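PDB 1VLI: spore coat polysaccharide biosynthesis protein spsE from Bacillus subtilis, which probably acts as an N-acylneuraminate-9-phosphate synthase, making a sialic-acid-like sugar for the spore coat polysaccharide. Local coordinates for residues E144-P149 with F313-I318; I335-P340 with R350-L355; Q345-R350 with I371-I376. All coordinates share one frame; numbering follows the deposited sequence.

The three contacts follow the path from the NeuB-family TIM barrel into the small SAF (antifreeze-like) domain. Contact 1 is the junction itself: the loop 144-147 ahead of barrel helix 148-155 receives the chain as it enters strand 317-320. Contact 2 begins only after contact 1 has closed; its centre is about 8 Å from that of contact 1, and its strand 335-338 pairs antiparallel with strand 317-320. Contact 3, its centre about 8 Å from that of contact 2 and 12 Å from that of contact 1, alternates with contact 2 along the chain and shares Arg350 with it. Contacts 2 and 3 thus lie within the SAF domain, while contact 1 ties that domain to the barrel.

Contact 1 of 3, residues E144-P149 with F313-I318; sequences EINHLP and FAYRGI
Glu144 and Arg316 meet with their flat groups almost perpendicular, carboxylate and guanidinium planes 85° apart. Arg316 approaches side-on and gives both NE and NH2 to the same oxygen: NE lies 2.6 Å from Glu144 OE2, on its anti lone pair, whereas NH2 reaches that oxygen from above the carboxylate plane. Both bonds stay close to the guanidinium plane. Arg339 NE makes a further salt bridge to Glu144 OE2, concentrating positive charge there, which would probably favour the ionised carboxylate. An alanine in place of Arg316 would probably cost Glu144 OE2 two of its donors, leave Val337 O without NH1, and open a gap beside His147, whose CD2 packs 3.6 Å from Arg316 CD.

Asn146 pairs its amide with the backbone of the same arginine. Its CG stands between backbone N and carbonyl carbon (chi1 72°), and from there OD1 accepts from Arg316 N at 3.1 Å while ND2 donates to Arg316 O at 2.9 Å. Ile145 lays CG2 over one face of the Tyr315 ring, 3.7 Å from its centroid, in a CH-pi contact; Tyr315 OH bonds to Ala166 O.

This buried junction joins barrel to SAF domain: His147 occupies the N-cap position of helix 148-155, Ile145 also packs on helix 170-181, and Arg316 leads into strand 317-320, its NH1 bonded to Val337 O of strand 335-338.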
# COMPACT_ATOMS: atom_id res chain seq x y z
N GLU A 144 -4.68 3.36 -4.23
CA GLU A 144 -5.82 2.44 -4.26
C GLU A 144 -6.68 2.49 -3.00
O GLU A 144 -7.50 1.59 -2.79
CB GLU A 144 -5.34 1.00 -4.48
CG GLU A 144 -4.97 0.67 -5.92
CD GLU A 144 -3.76 1.42 -6.42
OE1 GLU A 144 -2.72 1.36 -5.74
OE2 GLU A 144 -3.83 2.05 -7.51
N ILE A 145 -6.51 3.50 -2.15
CA ILE A 145 -7.35 3.58 -0.96
C ILE A 145 -8.85 3.65 -1.29
O ILE A 145 -9.69 3.29 -0.47
CB ILE A 145 -6.95 4.75 -0.05
CG1 ILE A 145 -7.56 4.56 1.33
CG2 ILE A 145 -7.33 6.16 -0.66
CD1 ILE A 145 -6.93 5.49 2.38
N ASN A 146 -9.18 4.07 -2.51
CA ASN A 146 -10.57 4.26 -2.90
C ASN A 146 -10.97 3.28 -3.98
O ASN A 146 -12.02 3.44 -4.61
CB ASN A 146 -10.84 5.72 -3.34
CG ASN A 146 -10.21 6.04 -4.69
OD1 ASN A 146 -9.26 5.37 -5.12
ND2 ASN A 146 -10.73 7.09 -5.37
N HIS A 147 -10.16 2.24 -4.20
CA HIS A 147 -10.51 1.22 -5.15
C HIS A 147 -11.38 0.23 -4.42
O HIS A 147 -10.95 -0.90 -4.07
CB HIS A 147 -9.26 0.52 -5.69
CG HIS A 147 -9.52 -0.32 -6.90
ND1 HIS A 147 -10.77 -0.83 -7.21
CD2 HIS A 147 -8.69 -0.73 -7.88
CE1 HIS A 147 -10.69 -1.52 -8.33
NE2 HIS A 147 -9.44 -1.49 -8.75
N LEU A 148 -12.61 0.66 -4.21
CA LEU A 148 -13.56 -0.07 -3.37
C LEU A 148 -13.90 -1.46 -3.91
O LEU A 148 -13.96 -2.40 -3.13
CB LEU A 148 -14.81 0.78 -3.09
CG LEU A 148 -14.63 2.18 -2.45
CD1 LEU A 148 -15.97 2.61 -1.94
CD2 LEU A 148 -13.58 2.25 -1.28
N PRO A 149 -14.11 -1.62 -5.22
CA PRO A 149 -14.30 -2.98 -5.76
C PRO A 149 -13.09 -3.89 -5.47
O PRO A 149 -13.27 -5.05 -5.09
CB PRO A 149 -14.53 -2.74 -7.25
CG PRO A 149 -15.07 -1.28 -7.31
CD PRO A 149 -14.21 -0.60 -6.28
N PHE A 313 -6.16 14.21 -7.89
CA PHE A 313 -5.47 13.90 -9.15
C PHE A 313 -4.72 12.56 -9.21
O PHE A 313 -4.24 12.19 -10.29
CB PHE A 313 -4.55 15.07 -9.59
CG PHE A 313 -3.15 15.07 -8.95
CD1 PHE A 313 -2.10 14.32 -9.49
CD2 PHE A 313 -2.88 15.87 -7.82
CE1 PHE A 313 -0.81 14.32 -8.90
CE2 PHE A 313 -1.59 15.88 -7.23
CZ PHE A 313 -0.56 15.10 -7.78
N ALA A 314 -4.61 11.83 -8.08
CA ALA A 314 -3.82 10.58 -8.06
C ALA A 314 -4.51 9.29 -7.59
O ALA A 314 -4.07 8.19 -7.99
CB ALA A 314 -2.49 10.78 -7.31
N TYR A 315 -5.57 9.40 -6.77
CA TYR A 315 -6.42 8.24 -6.45
C TYR A 315 -7.13 7.74 -7.70
O TYR A 315 -7.11 8.40 -8.73
CB TYR A 315 -7.47 8.59 -5.43
CG TYR A 315 -6.92 8.84 -4.07
CD1 TYR A 315 -5.55 8.66 -3.81
CD2 TYR A 315 -7.75 9.25 -3.02
CE1 TYR A 315 -5.02 8.90 -2.53
CE2 TYR A 315 -7.22 9.49 -1.72
CZ TYR A 315 -5.86 9.32 -1.51
OH TYR A 315 -5.32 9.53 -0.27
N ARG A 316 -7.77 6.57 -7.60
CA ARG A 316 -8.44 6.00 -8.77
C ARG A 316 -9.78 6.68 -9.08
O ARG A 316 -10.36 7.36 -8.21
CB ARG A 316 -8.64 4.49 -8.60
CG ARG A 316 -7.35 3.71 -8.34
CD ARG A 316 -7.28 2.38 -9.09
NE ARG A 316 -5.94 1.81 -9.05
CZ ARG A 316 -5.52 0.78 -9.80
NH1 ARG A 316 -6.31 0.18 -10.67
NH2 ARG A 316 -4.28 0.38 -9.70
N GLY A 317 -10.24 6.52 -10.31
CA GLY A 317 -11.58 6.90 -10.71
C GLY A 317 -12.06 5.98 -11.81
O GLY A 317 -11.36 5.04 -12.21
N ILE A 318 -13.26 6.27 -12.32
CA ILE A 318 -13.84 5.42 -13.33
C ILE A 318 -13.57 5.98 -14.72
O ILE A 318 -13.92 7.14 -15.01
CB ILE A 318 -15.34 5.27 -13.08
CG1 ILE A 318 -15.58 4.65 -11.70
CG2 ILE A 318 -15.94 4.41 -14.15
CD1 ILE A 318 -17.02 4.52 -11.35

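Contact 2 of 3, residues I335-P340 with R350-L355; sequences IAVLRP and RFFELL
The Phe352 ring packs against strand 335-338, and Ile335 and Val337 meet different parts of it. The tight part of the contact lies here. With its CG anti to the backbone N (chi1 -175°), Phe352 brings that atom within 3.8 Å of Val337 CG2. The same methyl sits over one face of the ring, 4.1 Å from the ring centroid and 29° off the normal, a CH-pi contact. Ile335 sends its carbonyl O to the ring edge, near the plane and 3.6 Å from Phe352 CE1. Its CD1 meets Phe352 CE1 at 3.8 Å, from the side of the plane opposite Val337 CG2. No hydrogen bond joins the two segments, so apolar packing carries the contact.

It is looser one helical turn on, where Leu355 CD1 touches Ile335 CD1 at 4.1 Å, its one approach to the strand. On the solvent side, Glu353 and Leu354 are exposed and make no contact with the strand; Glu353 forms a salt bridge with Lys152 of helix 148-155.

Within the SAF domain, helix 352-356 thus covers the two-stranded sheet: Phe352 also packs on Ile318 of strand 317-320, the antiparallel partner of strand 335-338, and on Pro149 at the start of barrel helix 148-155.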
# COMPACT_ATOMS: atom_id res chain seq x y z
N ILE A 335 -15.72 0.24 -19.14
CA ILE A 335 -15.19 1.10 -18.09
C ILE A 335 -14.36 0.32 -17.07
O ILE A 335 -14.61 -0.88 -16.86
CB ILE A 335 -16.32 1.93 -17.38
CG1 ILE A 335 -17.48 1.04 -16.93
CG2 ILE A 335 -16.81 3.08 -18.28
CD1 ILE A 335 -18.24 1.60 -15.75
N ALA A 336 -13.41 1.01 -16.42
CA ALA A 336 -12.56 0.38 -15.42
C ALA A 336 -12.15 1.37 -14.34
O ALA A 336 -12.17 2.58 -14.56
CB ALA A 336 -11.32 -0.27 -16.06
N VAL A 337 -11.81 0.85 -13.16
CA VAL A 337 -11.30 1.64 -12.03
C VAL A 337 -9.77 1.77 -12.20
O VAL A 337 -9.02 0.79 -12.00
CB VAL A 337 -11.69 0.95 -10.72
CG1 VAL A 337 -11.06 1.63 -9.47
CG2 VAL A 337 -13.19 0.89 -10.59
N LEU A 338 -9.33 2.96 -12.62
CA LEU A 338 -7.93 3.19 -13.03
C LEU A 338 -7.36 4.46 -12.39
O LEU A 338 -8.11 5.28 -11.89
CB LEU A 338 -7.82 3.24 -14.56
CG LEU A 338 -8.19 1.95 -15.28
CD1 LEU A 338 -8.57 2.23 -16.71
CD2 LEU A 338 -7.08 0.92 -15.21
N ARG A 339 -6.04 4.60 -12.37
CA ARG A 339 -5.42 5.83 -11.93
C ARG A 339 -5.45 6.80 -13.12
O ARG A 339 -5.24 6.39 -14.28
CB ARG A 339 -3.97 5.58 -11.53
CG ARG A 339 -3.77 4.75 -10.28
CD ARG A 339 -2.31 4.63 -9.95
NE ARG A 339 -2.06 3.73 -8.85
CZ ARG A 339 -0.97 3.76 -8.10
NH1 ARG A 339 -0.02 4.65 -8.34
NH2 ARG A 339 -0.85 2.91 -7.09
N PRO A 340 -5.72 8.07 -12.84
CA PRO A 340 -5.89 9.07 -13.90
C PRO A 340 -4.62 9.37 -14.71
O PRO A 340 -4.73 9.75 -15.88
CB PRO A 340 -6.36 10.33 -13.15
CG PRO A 340 -6.00 10.14 -11.78
CD PRO A 340 -5.95 8.65 -11.51
N ARG A 350 -16.76 4.31 -5.93
CA ARG A 350 -17.95 3.85 -5.18
C ARG A 350 -19.17 3.68 -6.11
O ARG A 350 -20.16 3.07 -5.74
CB ARG A 350 -18.28 4.76 -3.96
CG ARG A 350 -19.07 6.05 -4.31
CD ARG A 350 -19.52 6.92 -3.11
NE ARG A 350 -18.38 7.32 -2.31
CZ ARG A 350 -17.62 8.40 -2.52
NH1 ARG A 350 -17.86 9.25 -3.51
NH2 ARG A 350 -16.58 8.61 -1.72
N PHE A 351 -19.09 4.21 -7.33
CA PHE A 351 -20.22 4.07 -8.25
C PHE A 351 -20.03 2.99 -9.28
O PHE A 351 -20.87 2.82 -10.14
CB PHE A 351 -20.55 5.40 -8.93
CG PHE A 351 -20.79 6.55 -7.95
CD1 PHE A 351 -22.02 6.68 -7.28
CD2 PHE A 351 -19.78 7.48 -7.69
CE1 PHE A 351 -22.25 7.74 -6.42
CE2 PHE A 351 -20.01 8.54 -6.84
CZ PHE A 351 -21.24 8.67 -6.18
N PHE A 352 -18.96 2.21 -9.19
CA PHE A 352 -18.65 1.27 -10.26
C PHE A 352 -19.70 0.15 -10.36
O PHE A 352 -20.22 -0.13 -11.46
CB PHE A 352 -17.22 0.74 -10.11
CG PHE A 352 -16.79 -0.14 -11.25
CD1 PHE A 352 -16.31 0.42 -12.43
CD2 PHE A 352 -16.87 -1.52 -11.14
CE1 PHE A 352 -15.92 -0.38 -13.50
CE2 PHE A 352 -16.49 -2.33 -12.20
CZ PHE A 352 -16.00 -1.75 -13.38
N GLU A 353 -20.03 -0.46 -9.22
CA GLU A 353 -21.10 -1.47 -9.18
C GLU A 353 -22.41 -0.97 -9.77
O GLU A 353 -22.99 -1.62 -10.64
CB GLU A 353 -21.31 -1.96 -7.75
CG GLU A 353 -20.60 -3.28 -7.46
CD GLU A 353 -20.19 -3.41 -6.00
OE1 GLU A 353 -21.02 -3.08 -5.13
OE2 GLU A 353 -19.02 -3.83 -5.74
N LEU A 354 -22.85 0.20 -9.32
CA LEU A 354 -24.07 0.85 -9.79
C LEU A 354 -24.11 0.99 -11.30
O LEU A 354 -25.09 0.58 -11.96
CB LEU A 354 -24.18 2.23 -9.14
CG LEU A 354 -25.41 3.08 -9.39
CD1 LEU A 354 -26.59 2.47 -8.68
CD2 LEU A 354 -25.15 4.47 -8.81
N LEU A 355 -23.05 1.55 -11.88
CA LEU A 355 -23.04 1.74 -13.33
C LEU A 355 -23.06 0.41 -14.08
O LEU A 355 -23.81 0.27 -15.01
CB LEU A 355 -21.83 2.57 -13.75
CG LEU A 355 -21.62 4.00 -13.25
CD1 LEU A 355 -20.50 4.61 -14.08
CD2 LEU A 355 -22.92 4.85 -13.40

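Contact 3 of 3, residues Q345-R350 with I371-I376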
# COMPACT_ATOMS: atom_id res chain seq x y z
N GLN A 345 -9.94 13.63 -13.52
CA GLN A 345 -10.37 12.49 -12.68
C GLN A 345 -11.73 11.92 -13.14
O GLN A 345 -12.56 12.66 -13.70
CB GLN A 345 -10.37 12.91 -11.19
CG GLN A 345 -10.68 11.83 -10.16
CD GLN A 345 -9.79 10.60 -10.34
OE1 GLN A 345 -9.94 9.87 -11.31
NE2 GLN A 345 -8.84 10.40 -9.41
N GLY A 346 -11.93 10.60 -12.98
CA GLY A 346 -13.20 9.97 -13.33
C GLY A 346 -14.09 9.95 -12.10
O GLY A 346 -13.64 10.30 -11.01
N LEU A 347 -15.37 9.56 -12.24
CA LEU A 347 -16.25 9.36 -11.07
C LEU A 347 -15.63 8.49 -9.99
O LEU A 347 -14.90 7.56 -10.30
CB LEU A 347 -17.54 8.65 -11.48
CG LEU A 347 -18.80 9.43 -11.77
CD1 LEU A 347 -19.94 8.60 -11.23
CD2 LEU A 347 -18.74 10.87 -11.17
N HIS A 348 -15.94 8.76 -8.72
CA HIS A 348 -15.42 7.92 -7.63
C HIS A 348 -15.74 6.43 -7.82
O HIS A 348 -16.85 6.09 -8.22
CB HIS A 348 -15.99 8.38 -6.31
CG HIS A 348 -15.28 7.81 -5.14
ND1 HIS A 348 -15.50 6.53 -4.68
CD2 HIS A 348 -14.32 8.33 -4.35
CE1 HIS A 348 -14.72 6.29 -3.64
NE2 HIS A 348 -13.99 7.37 -3.42
N PRO A 349 -14.77 5.54 -7.59
CA PRO A 349 -15.02 4.11 -7.68
C PRO A 349 -16.22 3.56 -6.89
O PRO A 349 -16.66 2.43 -7.16
CB PRO A 349 -13.71 3.52 -7.16
CG PRO A 349 -12.72 4.49 -7.61
CD PRO A 349 -13.35 5.82 -7.30
N ARG A 350 -16.76 4.31 -5.93
CA ARG A 350 -17.95 3.85 -5.18
C ARG A 350 -19.17 3.68 -6.11
O ARG A 350 -20.16 3.07 -5.74
CB ARG A 350 -18.28 4.76 -3.96
CG ARG A 350 -19.07 6.05 -4.31
CD ARG A 350 -19.52 6.92 -3.11
NE ARG A 350 -18.38 7.32 -2.31
CZ ARG A 350 -17.62 8.40 -2.52
NH1 ARG A 350 -17.86 9.25 -3.51
NH2 ARG A 350 -16.58 8.61 -1.72
N ILE A 371 -15.12 9.24 -16.48
CA ILE A 371 -16.57 9.40 -16.39
C ILE A 371 -16.92 10.56 -15.49
O ILE A 371 -16.28 10.80 -14.50
CB ILE A 371 -17.23 8.13 -15.84
CG1 ILE A 371 -16.88 6.93 -16.71
CG2 ILE A 371 -18.76 8.29 -15.81
CD1 ILE A 371 -17.53 6.98 -18.03
N VAL A 372 -18.01 11.20 -15.82
CA VAL A 372 -18.42 12.47 -15.30
C VAL A 372 -19.96 12.35 -15.21
O VAL A 372 -20.54 11.45 -15.80
CB VAL A 372 -17.93 13.54 -16.30
CG1 VAL A 372 -19.05 14.18 -17.06
CG2 VAL A 372 -16.92 14.51 -15.67
N TRP A 373 -20.62 13.22 -14.44
CA TRP A 373 -22.06 13.06 -14.20
C TRP A 373 -22.88 13.30 -15.43
O TRP A 373 -23.91 12.65 -15.67
CB TRP A 373 -22.53 13.97 -13.06
CG TRP A 373 -22.18 13.43 -11.73
CD1 TRP A 373 -21.27 13.93 -10.85
CD2 TRP A 373 -22.70 12.23 -11.12
NE1 TRP A 373 -21.19 13.13 -9.73
CE2 TRP A 373 -22.06 12.08 -9.87
CE3 TRP A 373 -23.64 11.26 -11.51
CZ2 TRP A 373 -22.35 11.02 -9.00
CZ3 TRP A 373 -23.90 10.19 -10.64
CH2 TRP A 373 -23.26 10.09 -9.41
N ASP A 374 -22.41 14.23 -16.26
CA ASP A 374 -23.11 14.56 -17.48
C ASP A 374 -23.18 13.41 -18.47
O ASP A 374 -23.96 13.47 -19.41
CB ASP A 374 -22.45 15.76 -18.11
CG ASP A 374 -22.93 17.07 -17.51
OD1 ASP A 374 -23.80 17.08 -16.60
OD2 ASP A 374 -22.47 18.16 -17.88
N ASP A 375 -22.36 12.37 -18.26
CA ASP A 375 -22.35 11.20 -19.13
C ASP A 375 -23.50 10.28 -18.74
O ASP A 375 -23.88 9.44 -19.54
CB ASP A 375 -21.01 10.43 -19.00
CG ASP A 375 -19.80 11.25 -19.47
OD1 ASP A 375 -20.00 12.10 -20.38
OD2 ASP A 375 -18.62 11.13 -19.01
N ILE A 376 -24.02 10.43 -17.52
CA ILE A 376 -25.05 9.50 -17.01
C ILE A 376 -26.40 10.12 -16.66
O ILE A 376 -27.40 9.39 -16.60
CB ILE A 376 -24.54 8.64 -15.82
CG1 ILE A 376 -23.73 9.45 -14.84
CG2 ILE A 376 -23.61 7.51 -16.31
CD1 ILE A 376 -22.61 8.64 -14.25
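Leu347 has torsions away from the staggered values, chi1 -96° and chi2 -143°, which place its CG near Ile371 and its two methyls against Trp373 and Ile376. This is the packing of two irregular segments of the SAF domain, the antifreeze-like fold; Leu347 is buried in it, while Trp373 lies at the exposed margin. The chi2 of Trp373, 111°, turns the indole so that one face meets the leucine. Leu347 CD2 rests 3.8 Å from the centroid of the five-membered ring in a CH-pi contact, the two side chains crossing at about a right angle. The other methyl, CD1, meets Ile376 tip to tip, 4.0 Å from its CD1, while Leu347 CG lies 4.2 Å from Ile371 CG2.

The backbones approach most closely at Gly346 and Ile371. Besides accepting a weak hydrogen bond from Leu347 N at 2.7 Å, Ile371 O is approached by Gly346 CA in a CA-H...O contact. Strand 317-320 bridges both segments, since Ile318 makes backbone hydrogen bonds with Leu347 and with Ile371. Trp373 also meets the ring of Phe351, the residue just before helix 352-356, edge-to-face. Beside the leucine, Gln345 folds back on its own segment, its OE1 accepting from Gly346 N at 2.7 Å.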